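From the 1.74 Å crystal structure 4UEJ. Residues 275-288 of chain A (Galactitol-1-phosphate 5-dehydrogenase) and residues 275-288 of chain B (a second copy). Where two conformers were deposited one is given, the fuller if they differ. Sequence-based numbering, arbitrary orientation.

Chain A (275-288) KILRKELTVIGSWM
Chain B (275-288) KILRKELTVIGSWM

Two copies of one segment meet about a near-twofold axis, each contributing the end of a helix, a tight turn and a short strand, so nearly every contact occurs twice.

Walking along chain B, Lys B275 to Arg B278 are helical, phi/psi near -65/-40. Lys B275 (m, t, t, t) stays out of reach. Ile B276 (m, t) offers its backbone: its O lies 3.5 Å from Gly A285 CA, with the CA-H pointing straight at it. Leu B277 (m, p) sets its CA 3.9 Å from Gly A285 CA. Such closeness requires glycine, because an ideal CB on Gly A285 would sit 1.9 Å from Ile B276 O. Arg B278 (m, t, chi3 133°, chi4 83°) lays CG over the face of Trp A287, 3.8 Å from the centroid of its six-membered ring, and Trp A287 CH2 lies over one face of its guanidinium, 3.2 Å from Arg B278 NH1.

Lys B279 (-83/-4; m, t, t, t) points away. Glu B280, at 46/55, closes the helix in a Schellman motif: Glu B280 N donates to Leu B277 O (2.9 Å) and Leu B281 N to Ile B276 O (3.0 Å). Its side chain (m, t, chi3 -44°) starts sideways, but its end reaches across, and OE2 accepts Trp A287 N at 2.8 Å. Leu B281 (-69/154; m, t) sets its CA-to-CB bond sideways, its end leading away, and uses its O to accept Gly A285 N at 2.8 Å.

Strand 282-285 runs antiparallel to its copy, at 171° and 4.7 Å between axes, with phi/psi near -110/117 through Ile B284. Thr B282 (m) pairs with Ile A284 at a non-hydrogen-bonded site, CA atoms 4.7 Å apart; its CG2 meets Thr A282 CG2 at 3.5 Å. Val B283 (t) faces Val A283 at the centre of the register: Val B283 N to Val A283 O is 2.7 Å, Val A283 N to Val B283 O 2.8 Å, and Val B283 CB stands 4.0 Å from Val A283 CB on the sheet face opposite the threonines and isoleucines. Ile B284 (m, t) pairs with Thr A282, CA atoms 4.8 Å apart.

Gly B285 (-75/132) donates N to Leu A281 O at 2.9 Å, and water 1 bridges Gly B285 O (2.8 Å) and Leu A281 O (3.2 Å). Ser B286 (-121/132; t) points away. Trp B287 (-135/123; chi1 -171°, chi2 -125°) points toward chain A and has the largest covered area of chain B: its N donates to Glu A280 OE2 at 2.9 Å, and its five-membered ring takes Arg A278 CG 3.8 Å from its centroid. Met B288 (54/-138; m, t, t) makes no contact.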

# COMPACT_ATOMS: atom_id res chain seq x y z
N LYS A 275 9.73 4.39 5.58
CA LYS A 275 9.75 2.98 5.97
C LYS A 275 8.85 2.15 5.08
O LYS A 275 9.11 0.97 4.87
CB LYS A 275 9.34 2.82 7.43
CG LYS A 275 10.39 3.34 8.39
CD LYS A 275 10.05 3.04 9.85
CE LYS A 275 11.20 3.49 10.75
NZ LYS A 275 11.04 3.05 12.18
N ILE A 276 7.78 2.75 4.55
CA ILE A 276 6.96 1.99 3.60
C ILE A 276 7.82 1.56 2.42
O ILE A 276 7.75 0.42 1.97
CB ILE A 276 5.76 2.81 3.09
CG1 ILE A 276 4.87 3.21 4.25
CG2 ILE A 276 5.01 2.04 2.01
CD1 ILE A 276 3.79 4.19 3.86
N LEU A 277 8.65 2.49 1.94
CA LEU A 277 9.59 2.18 0.86
C LEU A 277 10.71 1.26 1.33
O LEU A 277 10.93 0.21 0.74
CB LEU A 277 10.20 3.47 0.28
CG LEU A 277 9.29 4.21 -0.70
CD1 LEU A 277 8.14 4.89 0.02
CD2 LEU A 277 10.10 5.23 -1.50
N ARG A 278 11.39 1.65 2.39
CA ARG A 278 12.58 0.92 2.83
C ARG A 278 12.30 -0.53 3.22
O ARG A 278 13.12 -1.41 2.97
CB ARG A 278 13.24 1.65 3.99
CG ARG A 278 14.00 2.89 3.54
CD ARG A 278 14.64 3.56 4.75
NE ARG A 278 15.73 4.45 4.37
CZ ARG A 278 15.55 5.71 4.01
NH1 ARG A 278 14.32 6.21 3.97
NH2 ARG A 278 16.59 6.47 3.68
N LYS A 279 11.15 -0.77 3.85
CA LYS A 279 10.75 -2.13 4.20
C LYS A 279 10.08 -2.83 3.03
O LYS A 279 9.78 -4.02 3.11
CB LYS A 279 9.80 -2.13 5.41
CG LYS A 279 10.37 -1.45 6.64
CD LYS A 279 9.33 -1.43 7.75
CE LYS A 279 9.88 -0.75 8.99
NZ LYS A 279 8.96 -0.91 10.16
N GLU A 280 9.85 -2.10 1.95
CA GLU A 280 9.10 -2.60 0.80
C GLU A 280 7.79 -3.25 1.24
O GLU A 280 7.48 -4.38 0.88
CB GLU A 280 9.97 -3.55 -0.03
CG GLU A 280 11.05 -2.76 -0.79
CD GLU A 280 11.83 -3.58 -1.82
OE1 GLU A 280 12.07 -4.79 -1.63
OE2 GLU A 280 12.21 -3.00 -2.85
N LEU A 281 7.02 -2.50 2.00
CA LEU A 281 5.71 -2.96 2.44
C LEU A 281 4.76 -3.02 1.25
O LEU A 281 4.96 -2.35 0.23
CB LEU A 281 5.14 -2.04 3.50
CG LEU A 281 6.02 -1.80 4.72
CD1 LEU A 281 5.29 -0.94 5.72
CD2 LEU A 281 6.42 -3.15 5.33
N THR A 282 3.75 -3.86 1.38
CA THR A 282 2.61 -3.83 0.48
C THR A 282 1.41 -3.43 1.30
O THR A 282 1.03 -4.14 2.23
CB THR A 282 2.35 -5.18 -0.16
OG1 THR A 282 3.48 -5.56 -0.94
CG2 THR A 282 1.13 -5.10 -1.05
N VAL A 283 0.83 -2.28 0.99
CA VAL A 283 -0.30 -1.76 1.73
C VAL A 283 -1.54 -2.04 0.88
O VAL A 283 -1.60 -1.64 -0.28
CB VAL A 283 -0.15 -0.26 2.03
CG1 VAL A 283 -1.36 0.27 2.79
CG2 VAL A 283 1.12 -0.01 2.83
N ILE A 284 -2.50 -2.74 1.47
CA ILE A 284 -3.65 -3.29 0.77
C ILE A 284 -4.90 -2.62 1.28
O ILE A 284 -5.28 -2.81 2.44
CB ILE A 284 -3.74 -4.82 0.99
CG1 ILE A 284 -2.47 -5.51 0.47
CG2 ILE A 284 -5.01 -5.41 0.38
CD1 ILE A 284 -2.28 -6.92 1.02
N GLY A 285 -5.54 -1.80 0.46
CA GLY A 285 -6.79 -1.20 0.87
C GLY A 285 -7.86 -2.26 0.78
O GLY A 285 -7.95 -3.00 -0.22
N SER A 286 -8.67 -2.36 1.83
CA SER A 286 -9.74 -3.34 1.85
C SER A 286 -11.04 -2.58 2.03
O SER A 286 -11.12 -1.65 2.82
CB SER A 286 -9.53 -4.38 2.96
OG SER A 286 -10.47 -5.44 2.83
N TRP A 287 -12.05 -2.94 1.25
CA TRP A 287 -13.29 -2.20 1.33
C TRP A 287 -14.41 -3.18 1.28
O TRP A 287 -14.52 -3.99 0.34
CB TRP A 287 -13.43 -1.16 0.22
CG TRP A 287 -14.60 -0.24 0.43
CD1 TRP A 287 -15.66 -0.05 -0.42
CD2 TRP A 287 -14.84 0.59 1.57
NE1 TRP A 287 -16.53 0.87 0.12
CE2 TRP A 287 -16.06 1.27 1.34
CE3 TRP A 287 -14.15 0.84 2.76
CZ2 TRP A 287 -16.59 2.18 2.26
CZ3 TRP A 287 -14.68 1.73 3.66
CH2 TRP A 287 -15.89 2.39 3.41
N MET A 288 -15.23 -3.13 2.32
CA MET A 288 -16.37 -4.01 2.48
C MET A 288 -15.96 -5.47 2.52
O MET A 288 -14.98 -5.82 3.17
CB MET A 288 -17.40 -3.75 1.38
CG MET A 288 -17.98 -2.36 1.46
SD MET A 288 -19.53 -2.17 0.57
CE MET A 288 -19.01 -1.15 -0.80
N LYS B 275 -9.75 6.84 0.21
CA LYS B 275 -9.74 6.35 -1.15
C LYS B 275 -8.81 5.15 -1.32
O LYS B 275 -9.05 4.29 -2.17
CB LYS B 275 -9.37 7.47 -2.13
CG LYS B 275 -10.43 8.58 -2.16
CD LYS B 275 -10.18 9.58 -3.31
CE LYS B 275 -11.27 10.64 -3.34
NZ LYS B 275 -11.16 11.45 -4.59
N ILE B 276 -7.76 5.06 -0.52
CA ILE B 276 -6.92 3.88 -0.58
C ILE B 276 -7.75 2.62 -0.30
O ILE B 276 -7.63 1.60 -0.98
CB ILE B 276 -5.75 3.95 0.43
CG1 ILE B 276 -4.91 5.20 0.16
CG2 ILE B 276 -4.96 2.67 0.40
CD1 ILE B 276 -3.81 5.44 1.19
N LEU B 277 -8.60 2.69 0.72
CA LEU B 277 -9.48 1.59 1.06
C LEU B 277 -10.59 1.43 0.04
O LEU B 277 -10.79 0.34 -0.49
CB LEU B 277 -10.11 1.77 2.46
CG LEU B 277 -9.16 1.47 3.64
CD1 LEU B 277 -8.05 2.52 3.72
CD2 LEU B 277 -9.95 1.40 4.95
N ARG B 278 -11.30 2.52 -0.26
CA ARG B 278 -12.48 2.40 -1.12
C ARG B 278 -12.16 1.93 -2.54
O ARG B 278 -12.95 1.18 -3.14
CB ARG B 278 -13.22 3.73 -1.16
CG ARG B 278 -13.96 4.05 0.12
CD ARG B 278 -14.26 5.53 0.23
NE ARG B 278 -15.64 5.78 0.63
CZ ARG B 278 -16.07 5.77 1.89
NH1 ARG B 278 -15.24 5.52 2.89
NH2 ARG B 278 -17.35 6.02 2.14
N LYS B 279 -11.02 2.35 -3.09
CA LYS B 279 -10.59 1.89 -4.41
C LYS B 279 -9.87 0.54 -4.33
O LYS B 279 -9.53 -0.05 -5.35
CB LYS B 279 -9.66 2.91 -5.07
CG LYS B 279 -10.30 4.25 -5.27
CD LYS B 279 -9.30 5.21 -5.88
CE LYS B 279 -9.96 6.57 -6.14
NZ LYS B 279 -8.99 7.52 -6.77
N GLU B 280 -9.67 0.07 -3.10
CA GLU B 280 -8.87 -1.14 -2.85
C GLU B 280 -7.55 -1.09 -3.64
O GLU B 280 -7.17 -2.01 -4.37
CB GLU B 280 -9.69 -2.40 -3.14
CG GLU B 280 -10.83 -2.55 -2.10
CD GLU B 280 -11.56 -3.88 -2.16
OE1 GLU B 280 -11.88 -4.35 -3.27
OE2 GLU B 280 -11.83 -4.46 -1.09
N LEU B 281 -6.83 -0.01 -3.42
CA LEU B 281 -5.49 0.14 -3.98
C LEU B 281 -4.52 -0.84 -3.35
O LEU B 281 -4.69 -1.26 -2.20
CB LEU B 281 -4.98 1.56 -3.79
CG LEU B 281 -5.88 2.65 -4.37
CD1 LEU B 281 -5.21 4.01 -4.25
CD2 LEU B 281 -6.24 2.34 -5.82
N THR B 282 -3.49 -1.18 -4.10
CA THR B 282 -2.34 -1.86 -3.54
C THR B 282 -1.18 -0.89 -3.66
O THR B 282 -0.80 -0.51 -4.76
CB THR B 282 -2.01 -3.15 -4.27
OG1 THR B 282 -3.11 -4.05 -4.12
CG2 THR B 282 -0.78 -3.77 -3.68
N VAL B 283 -0.66 -0.47 -2.52
CA VAL B 283 0.42 0.49 -2.51
C VAL B 283 1.70 -0.29 -2.24
O VAL B 283 1.80 -0.97 -1.23
CB VAL B 283 0.20 1.58 -1.46
CG1 VAL B 283 1.37 2.57 -1.47
CG2 VAL B 283 -1.11 2.31 -1.71
N ILE B 284 2.66 -0.18 -3.15
CA ILE B 284 3.86 -1.00 -3.13
C ILE B 284 5.09 -0.14 -2.88
O ILE B 284 5.45 0.67 -3.72
CB ILE B 284 4.03 -1.74 -4.47
CG1 ILE B 284 2.83 -2.65 -4.75
CG2 ILE B 284 5.34 -2.51 -4.52
CD1 ILE B 284 2.66 -2.99 -6.23
N GLY B 285 5.72 -0.31 -1.71
CA GLY B 285 6.94 0.42 -1.43
C GLY B 285 8.05 -0.21 -2.23
O GLY B 285 8.22 -1.44 -2.25
N SER B 286 8.82 0.62 -2.92
CA SER B 286 9.91 0.12 -3.72
C SER B 286 11.19 0.75 -3.19
O SER B 286 11.23 1.95 -2.94
CB SER B 286 9.68 0.43 -5.20
OG SER B 286 10.70 -0.14 -6.01
N TRP B 287 12.21 -0.06 -2.96
CA TRP B 287 13.42 0.47 -2.37
C TRP B 287 14.61 -0.07 -3.11
O TRP B 287 14.80 -1.29 -3.24
CB TRP B 287 13.53 0.14 -0.87
CG TRP B 287 14.68 0.88 -0.18
CD1 TRP B 287 15.69 0.32 0.56
CD2 TRP B 287 14.92 2.30 -0.18
NE1 TRP B 287 16.53 1.31 1.03
CE2 TRP B 287 16.08 2.52 0.59
CE3 TRP B 287 14.25 3.39 -0.74
CZ2 TRP B 287 16.60 3.80 0.80
CZ3 TRP B 287 14.77 4.66 -0.52
CH2 TRP B 287 15.93 4.85 0.24
N MET B 288 15.40 0.87 -3.62
CA MET B 288 16.54 0.58 -4.45
C MET B 288 16.17 -0.29 -5.63
O MET B 288 15.16 -0.06 -6.29
CB MET B 288 17.65 -0.06 -3.62
CG MET B 288 18.17 0.91 -2.60
SD MET B 288 19.52 0.27 -1.63
CE MET B 288 19.60 1.52 -0.35
O HOH W 1 6.71 -3.77 -1.98
O HOH W 2 -6.24 -4.08 -2.20